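Local structure of glucose-6-phosphate isomerase (Plasmodium falciparum, 3QKI) at residues 371-376 with 438-443; 366-371 with 412-417. The protein probably catalyses the reversible conversion of alpha-D-glucose 6-phosphate into beta-D-fructose 6-phosphate, an early step of glycolysis. All coordinates share one frame; numbering follows the deposited sequence.

Contact 1: 371-376 with 438-443; sequences FDYKNV and GQVIPV
With CG anti to its carbonyl carbon (chi1 -65°), Y373 lays its ring against V440, whose CG1 lies anti to the backbone N (chi1 175°) and reaches over one ring face. That methyl stands 3.7 Å from the centroid of the Y373 ring, 23° off the normal, a CH-pi contact. It sits toward the hydroxyl end, 3.4 Å from V440 CG1 to Y373 CZ, while V440 CB lies near Y373 CE1. The opposite face of the ring is covered near its rim by CB of F371, so the aromatic plane is held between a methyl and a methylene. At the root of the same side chain the pyrrolidine ring of P442 takes over, with P442 CG 3.7 Å from Y373 CB, and the tyrosine is thus packed along its length by V440 and P442. Farther on, P442 CD lies 3.3 Å from N375 O, and I441 CG2 touches CB of N375 at 4.1 Å. The two segments share no direct hydrogen bond. A water joins them instead, donating to V440 O at 2.8 Å and accepting a weak bond from the backbone N of N375. The contact illustrates how two neighbouring parallel strands of a mixed sheet are entered: the turn after helix 356-371 leads into strand 375-380, the loop after helix 428-437 into strand 443-448, and these strands run side by side, with P442 already backbone-bonded to A377. Strand 418-420 flanks the other edge of 375-380, and the second subunit packs on N375 and I441 through its V418.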
loop_
_atom_site.group_PDB
_atom_site.type_symbol
_atom_site.label_atom_id
_atom_site.label_comp_id
_atom_site.label_asym_id
_atom_site.label_seq_id
_atom_site.Cartn_x
_atom_site.Cartn_y
_atom_site.Cartn_z
ATOM N N PHE A 371 10.866 19.843 11.606
ATOM C CA PHE A 371 10.818 18.721 12.552
ATOM C C PHE A 371 11.512 17.499 11.988
ATOM O O PHE A 371 11.679 16.503 12.697
ATOM C CB PHE A 371 9.364 18.405 12.916
ATOM C CG PHE A 371 8.786 19.353 13.927
ATOM C CD1 PHE A 371 8.316 20.607 13.543
ATOM C CD2 PHE A 371 8.698 18.994 15.267
ATOM C CE1 PHE A 371 7.795 21.495 14.486
ATOM C CE2 PHE A 371 8.153 19.876 16.206
ATOM C CZ PHE A 371 7.724 21.127 15.813
ATOM N N ASP A 372 11.895 17.566 10.700
ATOM C CA ASP A 372 12.558 16.489 9.975
ATOM C C ASP A 372 11.698 15.220 9.893
ATOM O O ASP A 372 12.215 14.089 9.950
ATOM C CB ASP A 372 13.988 16.255 10.509
ATOM C CG ASP A 372 14.990 15.884 9.439
ATOM O OD1 ASP A 372 15.750 14.933 9.656
ATOM O OD2 ASP A 372 15.031 16.576 8.390
ATOM N N TYR A 373 10.368 15.414 9.798
ATOM C CA TYR A 373 9.382 14.335 9.634
ATOM C C TYR A 373 9.244 14.054 8.136
ATOM O O TYR A 373 8.523 14.752 7.413
ATOM C CB TYR A 373 8.037 14.712 10.270
ATOM C CG TYR A 373 8.076 14.884 11.778
ATOM C CD1 TYR A 373 9.057 14.261 12.550
ATOM C CD2 TYR A 373 7.122 15.653 12.436
ATOM C CE1 TYR A 373 9.093 14.412 13.934
ATOM C CE2 TYR A 373 7.141 15.799 13.822
ATOM C CZ TYR A 373 8.138 15.188 14.564
ATOM O OH TYR A 373 8.190 15.343 15.929
ATOM N N LYS A 374 10.015 13.080 7.663
ATOM C CA LYS A 374 10.115 12.724 6.241
ATOM C C LYS A 374 9.083 11.703 5.734
ATOM O O LYS A 374 9.247 11.130 4.651
ATOM C CB LYS A 374 11.539 12.312 5.897
ATOM C CG LYS A 374 12.606 13.349 6.271
ATOM C CD LYS A 374 13.914 12.944 5.617
ATOM C CE LYS A 374 15.090 13.183 6.509
ATOM N NZ LYS A 374 16.364 13.156 5.747
ATOM N N ASN A 375 7.995 11.518 6.486
ATOM C CA ASN A 375 6.937 10.594 6.079
ATOM C C ASN A 375 5.580 11.232 6.244
ATOM O O ASN A 375 5.436 12.147 7.048
ATOM C CB ASN A 375 6.977 9.308 6.920
ATOM C CG ASN A 375 8.167 8.461 6.686
ATOM O OD1 ASN A 375 8.229 7.680 5.755
ATOM N ND2 ASN A 375 9.152 8.620 7.522
ATOM N N VAL A 376 4.580 10.743 5.484
ATOM C CA VAL A 376 3.180 11.154 5.600
ATOM C C VAL A 376 2.377 9.862 5.501
ATOM O O VAL A 376 2.542 9.119 4.524
ATOM C CB VAL A 376 2.687 12.169 4.515
ATOM C CG1 VAL A 376 1.175 12.408 4.633
ATOM C CG2 VAL A 376 3.452 13.485 4.562
ATOM N N GLY A 438 6.983 4.390 17.989
ATOM C CA GLY A 438 8.236 4.379 17.259
ATOM C C GLY A 438 8.502 5.761 16.711
ATOM O O GLY A 438 8.121 6.773 17.320
ATOM N N GLN A 439 9.106 5.822 15.530
ATOM C CA GLN A 439 9.381 7.103 14.903
ATOM C C GLN A 439 8.083 7.902 14.616
ATOM O O GLN A 439 7.023 7.292 14.359
ATOM C CB GLN A 439 10.284 6.911 13.683
ATOM C CG GLN A 439 9.632 6.280 12.483
ATOM C CD GLN A 439 10.603 6.231 11.340
ATOM O OE1 GLN A 439 11.091 5.166 10.974
ATOM N NE2 GLN A 439 10.955 7.383 10.794
ATOM N N VAL A 440 8.149 9.244 14.789
ATOM C CA VAL A 440 7.009 10.154 14.603
ATOM C C VAL A 440 6.655 10.255 13.117
ATOM O O VAL A 440 7.523 10.539 12.286
ATOM C CB VAL A 440 7.227 11.553 15.247
ATOM C CG1 VAL A 440 6.068 12.503 14.934
ATOM C CG2 VAL A 440 7.407 11.442 16.752
ATOM N N ILE A 441 5.371 10.002 12.799
ATOM C CA ILE A 441 4.838 10.023 11.433
ATOM C C ILE A 441 3.568 10.891 11.368
ATOM O O ILE A 441 2.510 10.437 11.812
ATOM C CB ILE A 441 4.592 8.584 10.871
ATOM C CG1 ILE A 441 5.944 7.828 10.735
ATOM C CG2 ILE A 441 3.874 8.643 9.495
ATOM C CD1 ILE A 441 5.877 6.648 11.139
ATOM N N PRO A 442 3.646 12.120 10.783
ATOM C CA PRO A 442 2.436 12.957 10.653
ATOM C C PRO A 442 1.367 12.210 9.856
ATOM O O PRO A 442 1.675 11.583 8.846
ATOM C CB PRO A 442 2.945 14.182 9.877
ATOM C CG PRO A 442 4.401 14.244 10.239
ATOM C CD PRO A 442 4.830 12.813 10.242
ATOM N N VAL A 443 0.134 12.234 10.330
ATOM C CA VAL A 443 -0.958 11.513 9.687
ATOM C C VAL A 443 -1.995 12.481 9.110
ATOM O O VAL A 443 -2.187 13.589 9.626
ATOM C CB VAL A 443 -1.615 10.427 10.597
ATOM C CG1 VAL A 443 -0.610 9.401 11.099
ATOM C CG2 VAL A 443 -2.392 11.024 11.772
HETATM O O HOH W 1 7.972 11.162 9.626
#

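Contact 2: 366-371 with 412-417; sequences YNSHFF and HYNTCQ
H369 and N414 meet through an imidazole that can be followed from the helix outward. CB of H369 lies over the centre of the F370 ring. Beyond it, H369 CD2 passes 3.7 Å from N414 O, and H369 CE1, on the far side of the ring, comes within 3.5 Å of CD1 of Y413, which lies near the imidazole plane. At the tip H369 NE2 donates to N414 O at 2.8 Å, a bent bond (136° at the hydrogen) with the oxygen 29° out of the ring plane. Y29 binds ND1, so both ring nitrogens are engaged and the rotation of the imidazole is fixed.

N414 returns a bond in the other direction: its ND2 donates to S368 O at 2.9 Å, approaching from above the carbonyl plane. With OG of S368 anti to the backbone N (chi1 172°), one water bridges it to T415 O, donating to the latter, and a second lies within bonding distance of both. S368 CB rests by the amide of Q417, whose NE2 bonds S364. Loop 412-417 is thereby held against helix 356-371 and runs on into strand 418-420, while C416 packs on helix 388-400; F370 faces helix 27-39.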
loop_
_atom_site.group_PDB
_atom_site.type_symbol
_atom_site.label_atom_id
_atom_site.label_comp_id
_atom_site.label_asym_id
_atom_site.label_seq_id
_atom_site.Cartn_x
_atom_site.Cartn_y
_atom_site.Cartn_z
ATOM N N TYR A 366 6.349 22.498 6.839
ATOM C CA TYR A 366 6.756 22.776 8.212
ATOM C C TYR A 366 7.228 21.486 8.930
ATOM O O TYR A 366 8.342 21.452 9.453
ATOM C CB TYR A 366 5.562 23.406 8.942
ATOM C CG TYR A 366 5.788 23.726 10.400
ATOM C CD1 TYR A 366 6.522 24.849 10.783
ATOM C CD2 TYR A 366 5.179 22.973 11.401
ATOM C CE1 TYR A 366 6.703 25.172 12.124
ATOM C CE2 TYR A 366 5.352 23.288 12.751
ATOM C CZ TYR A 366 6.107 24.396 13.106
ATOM O OH TYR A 366 6.269 24.712 14.430
ATOM N N ASN A 367 6.401 20.424 8.901
ATOM C CA ASN A 367 6.745 19.128 9.514
ATOM C C ASN A 367 7.997 18.528 8.938
ATOM O O ASN A 367 8.842 18.028 9.691
ATOM C CB ASN A 367 5.587 18.143 9.388
ATOM C CG ASN A 367 4.456 18.469 10.318
ATOM O OD1 ASN A 367 4.646 19.136 11.325
ATOM N ND2 ASN A 367 3.249 18.022 9.987
ATOM N N SER A 368 8.141 18.588 7.619
ATOM C CA SER A 368 9.320 18.017 6.962
ATOM C C SER A 368 10.584 18.857 7.210
ATOM O O SER A 368 11.625 18.306 7.571
ATOM C CB SER A 368 9.068 17.861 5.463
ATOM O OG SER A 368 10.256 17.491 4.766
ATOM N N HIS A 369 10.506 20.190 6.986
ATOM C CA HIS A 369 11.680 21.038 7.139
ATOM C C HIS A 369 12.143 21.323 8.553
ATOM O O HIS A 369 13.339 21.272 8.812
ATOM C CB HIS A 369 11.561 22.333 6.314
ATOM C CG HIS A 369 11.915 22.124 4.876
ATOM N ND1 HIS A 369 12.978 22.792 4.294
ATOM C CD2 HIS A 369 11.373 21.281 3.962
ATOM C CE1 HIS A 369 13.051 22.340 3.054
ATOM N NE2 HIS A 369 12.110 21.429 2.809
ATOM N N PHE A 370 11.215 21.640 9.451
ATOM C CA PHE A 370 11.529 22.058 10.816
ATOM C C PHE A 370 11.513 20.962 11.887
ATOM O O PHE A 370 12.159 21.113 12.925
ATOM C CB PHE A 370 10.711 23.303 11.182
ATOM C CG PHE A 370 10.868 24.353 10.112
ATOM C CD1 PHE A 370 12.098 24.967 9.894
ATOM C CD2 PHE A 370 9.828 24.638 9.236
ATOM C CE1 PHE A 370 12.270 25.865 8.844
ATOM C CE2 PHE A 370 10.000 25.547 8.194
ATOM C CZ PHE A 370 11.224 26.138 7.994
ATOM N N PHE A 371 10.866 19.843 11.606
ATOM C CA PHE A 371 10.818 18.721 12.552
ATOM C C PHE A 371 11.512 17.499 11.988
ATOM O O PHE A 371 11.679 16.503 12.697
ATOM C CB PHE A 371 9.364 18.405 12.916
ATOM C CG PHE A 371 8.786 19.353 13.927
ATOM C CD1 PHE A 371 8.316 20.607 13.543
ATOM C CD2 PHE A 371 8.698 18.994 15.267
ATOM C CE1 PHE A 371 7.795 21.495 14.486
ATOM C CE2 PHE A 371 8.153 19.876 16.206
ATOM C CZ PHE A 371 7.724 21.127 15.813
ATOM N N HIS A 412 20.075 20.278 -1.147
ATOM C CA HIS A 412 20.329 19.270 -0.115
ATOM C C HIS A 412 19.245 19.218 0.955
ATOM O O HIS A 412 19.273 18.319 1.798
ATOM C CB HIS A 412 21.744 19.448 0.476
ATOM C CG HIS A 412 22.787 19.440 -0.599
ATOM N ND1 HIS A 412 23.277 18.239 -1.127
ATOM C CD2 HIS A 412 23.299 20.477 -1.312
ATOM C CE1 HIS A 412 24.108 18.593 -2.101
ATOM N NE2 HIS A 412 24.147 19.930 -2.258
ATOM N N TYR A 413 18.293 20.161 0.914
ATOM C CA TYR A 413 17.210 20.182 1.886
ATOM C C TYR A 413 16.148 19.130 1.518
ATOM O O TYR A 413 16.185 18.537 0.426
ATOM C CB TYR A 413 16.598 21.590 2.049
ATOM C CG TYR A 413 16.150 22.252 0.761
ATOM C CD1 TYR A 413 14.929 21.929 0.171
ATOM C CD2 TYR A 413 16.910 23.264 0.174
ATOM C CE1 TYR A 413 14.495 22.563 -0.994
ATOM C CE2 TYR A 413 16.467 23.932 -0.970
ATOM C CZ TYR A 413 15.280 23.549 -1.574
ATOM O OH TYR A 413 14.837 24.206 -2.691
ATOM N N ASN A 414 15.216 18.888 2.443
ATOM C CA ASN A 414 14.159 17.906 2.273
ATOM C C ASN A 414 13.202 18.258 1.150
ATOM O O ASN A 414 12.767 19.398 1.045
ATOM C CB ASN A 414 13.367 17.723 3.577
ATOM C CG ASN A 414 14.133 17.045 4.680
ATOM O OD1 ASN A 414 15.231 16.531 4.485
ATOM N ND2 ASN A 414 13.556 17.031 5.871
ATOM N N THR A 415 12.875 17.263 0.320
ATOM C CA THR A 415 11.835 17.421 -0.680
ATOM C C THR A 415 10.666 16.544 -0.258
ATOM O O THR A 415 10.372 16.500 0.950
ATOM C CB THR A 415 12.334 17.441 -2.127
ATOM O OG1 THR A 415 12.937 16.174 -2.452
ATOM C CG2 THR A 415 13.310 18.613 -2.387
ATOM N N CYS A 416 9.988 15.866 -1.200
ATOM C CA CYS A 416 8.798 15.086 -0.835
ATOM C C CYS A 416 9.046 14.002 0.190
ATOM O O CYS A 416 10.039 13.271 0.107
ATOM C CB CYS A 416 8.098 14.518 -2.058
ATOM S SG CYS A 416 6.438 13.923 -1.713
ATOM N N GLN A 417 8.098 13.879 1.124
ATOM C CA GLN A 417 8.090 12.820 2.127
ATOM C C GLN A 417 7.771 11.474 1.458
ATOM O O GLN A 417 7.275 11.437 0.323
ATOM C CB GLN A 417 6.990 13.087 3.176
ATOM C CG GLN A 417 7.214 14.318 4.046
ATOM C CD GLN A 417 6.369 15.469 3.569
ATOM O OE1 GLN A 417 6.318 15.769 2.380
ATOM N NE2 GLN A 417 5.673 16.131 4.498
HETATM O O HOH W 2 10.526 15.061 3.446
HETATM O O HOH W 3 9.870 18.745 2.424
#

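In the fold
Contacts 1 and 2 lie with their centres 10 Å apart and share F371; helix 356-371 and strand 375-380 follow each other in the chain. Two probable hydrogen bonds join the contacts: D372 OD2 to N414 ND2 at 3.0 Å, from the turn to the loop, and Y373 N to N367 O at 3.0 Å, from the turn back to the helix. Q417 packs on K374 and V376, carrying loop 412-417 into strand 418-420 beside 375-380. Both contacts also touch the second subunit. Contact 1 is remote from the sugar phosphate site, whereas in contact 2 the side chain of T415 is about 11 Å from that of E398, a fructose 6-phosphate-binding residue.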